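Wsv230 (PDB 2GJ2) is a nonstructural protein of white spot syndrome virus that adopts a ferredoxin fold and binds metal ions, its biological role being uncertain. Local coordinates at residues T20-Y23 / E24-M27. Sequence-based numbering, arbitrary orientation.
Sequences TSRY and EEVM
Water 1 joins the loop to the helix it leads into, donating to T20 O at 2.9 Å and accepting from E24 N, although the modelled approach to that nitrogen is too short to be trusted. M27 N donates to Y23 O over 3.1 Å, a fairly straight bond whose donor is tilted 26° from the carbonyl plane; this is the i to i+4 pairing that defines the first turn of an alpha-helix. The preceding pair, V26 N to R22 O, has the same spacing at 2.9 Å, although the carbonyl oxygen sits too near a V26 methyl for its position to be trusted fully. R22 occupies the N-cap position, immediately before helix 23-27. With CG anti to the backbone N (chi1 -173°) and an extended chain beyond, its side chain passes V26 at about a right angle. V26 CG1 lies over one face of the guanidinium, 3.2 Å from R22 NE. E25 meets the same arginine along its stem, where R22 CG and E25 CG are 3.3 Å apart. Its carboxylate then reaches R22 NE through OE1 at 3.6 Å; with the planes 81° apart and a single long approach, this salt bridge is probably electrostatic rather than a two-pronged, coplanar pairing. The extended chain of E24 carries OE2 to K28, with which it forms a salt bridge. T20 CA, from the same loop, lies over one face of the Y23 ring, offset toward the rim, while the phenol hydroxyl bonds to D71. Y23 and M27 form the sheet-facing side, both touching L15 of strand 13-16, in what is the first helix of a ferredoxin fold, entered from that strand and laid against the four-stranded antiparallel sheet.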
loop_
_atom_site.group_PDB
_atom_site.type_symbol
_atom_site.label_atom_id
_atom_site.label_comp_id
_atom_site.label_asym_id
_atom_site.label_seq_id
_atom_site.Cartn_x
_atom_site.Cartn_y
_atom_site.Cartn_z
ATOM N N THR A 20 -5.549 14.210 14.517
ATOM C CA THR A 20 -4.748 13.278 13.731
ATOM C C THR A 20 -3.291 13.682 13.649
ATOM O O THR A 20 -2.611 13.341 12.682
ATOM C CB THR A 20 -5.284 13.212 12.295
ATOM O OG1 THR A 20 -4.889 14.394 11.585
ATOM C CG2 THR A 20 -6.805 13.158 12.302
ATOM N N SER A 21 -2.806 14.391 14.660
ATOM C CA SER A 21 -1.426 14.882 14.652
ATOM C C SER A 21 -0.317 13.848 14.703
ATOM O O SER A 21 0.676 13.983 14.005
ATOM C CB SER A 21 -1.211 15.889 15.794
ATOM O OG SER A 21 -1.873 17.113 15.527
ATOM N N ARG A 22 -0.479 12.829 15.536
ATOM C CA ARG A 22 0.540 11.799 15.683
ATOM C C ARG A 22 0.137 10.454 15.045
ATOM O O ARG A 22 0.789 9.426 15.295
ATOM C CB ARG A 22 0.834 11.607 17.175
ATOM C CG ARG A 22 2.004 10.685 17.475
ATOM C CD ARG A 22 2.165 10.415 18.969
ATOM N NE ARG A 22 3.298 9.531 19.233
ATOM C CZ ARG A 22 3.622 9.059 20.432
ATOM N NH1 ARG A 22 2.898 9.382 21.494
ATOM N NH2 ARG A 22 4.673 8.262 20.564
ATOM N N TYR A 23 -0.919 10.453 14.224
ATOM C CA TYR A 23 -1.388 9.211 13.589
ATOM C C TYR A 23 -0.296 8.634 12.724
ATOM O O TYR A 23 -0.015 7.429 12.767
ATOM C CB TYR A 23 -2.604 9.464 12.705
ATOM C CG TYR A 23 -3.949 9.499 13.390
ATOM C CD1 TYR A 23 -4.082 9.932 14.709
ATOM C CD2 TYR A 23 -5.103 9.182 12.683
ATOM C CE1 TYR A 23 -5.329 10.051 15.302
ATOM C CE2 TYR A 23 -6.349 9.294 13.259
ATOM C CZ TYR A 23 -6.465 9.735 14.573
ATOM O OH TYR A 23 -7.717 9.870 15.142
ATOM N N GLU A 24 0.325 9.498 11.927
ATOM C CA GLU A 24 1.386 9.048 11.052
ATOM C C GLU A 24 2.543 8.408 11.810
ATOM O O GLU A 24 2.878 7.251 11.544
ATOM C CB GLU A 24 1.919 10.183 10.187
ATOM C CG GLU A 24 3.187 9.768 9.482
ATOM C CD GLU A 24 3.632 10.737 8.428
ATOM O OE1 GLU A 24 3.601 11.964 8.688
ATOM O OE2 GLU A 24 4.027 10.258 7.345
ATOM N N GLU A 25 3.154 9.121 12.757
ATOM C CA GLU A 25 4.277 8.500 13.449
ATOM C C GLU A 25 3.936 7.309 14.350
ATOM O O GLU A 25 4.752 6.388 14.474
ATOM C CB GLU A 25 5.128 9.535 14.204
ATOM C CG GLU A 25 4.535 10.178 15.434
ATOM C CD GLU A 25 5.622 10.647 16.403
ATOM O OE1 GLU A 25 6.173 9.793 17.139
ATOM O OE2 GLU A 25 5.940 11.859 16.422
ATOM N N VAL A 26 2.750 7.278 14.958
ATOM C CA VAL A 26 2.427 6.120 15.797
ATOM C C VAL A 26 2.186 4.865 14.949
ATOM O O VAL A 26 2.546 3.753 15.359
ATOM C CB VAL A 26 1.175 6.336 16.693
ATOM C CG1 VAL A 26 1.480 7.293 17.822
ATOM C CG2 VAL A 26 0.062 6.881 15.883
ATOM N N MET A 27 1.592 5.021 13.767
ATOM C CA MET A 27 1.333 3.838 12.958
ATOM C C MET A 27 2.610 3.261 12.383
ATOM O O MET A 27 2.739 2.045 12.266
ATOM C CB MET A 27 0.336 4.134 11.848
ATOM C CG MET A 27 -1.059 4.376 12.372
ATOM S SD MET A 27 -1.620 3.148 13.596
ATOM C CE MET A 27 -1.329 1.622 12.741
HETATM O O HOH W 1 -0.245 11.874 11.854
#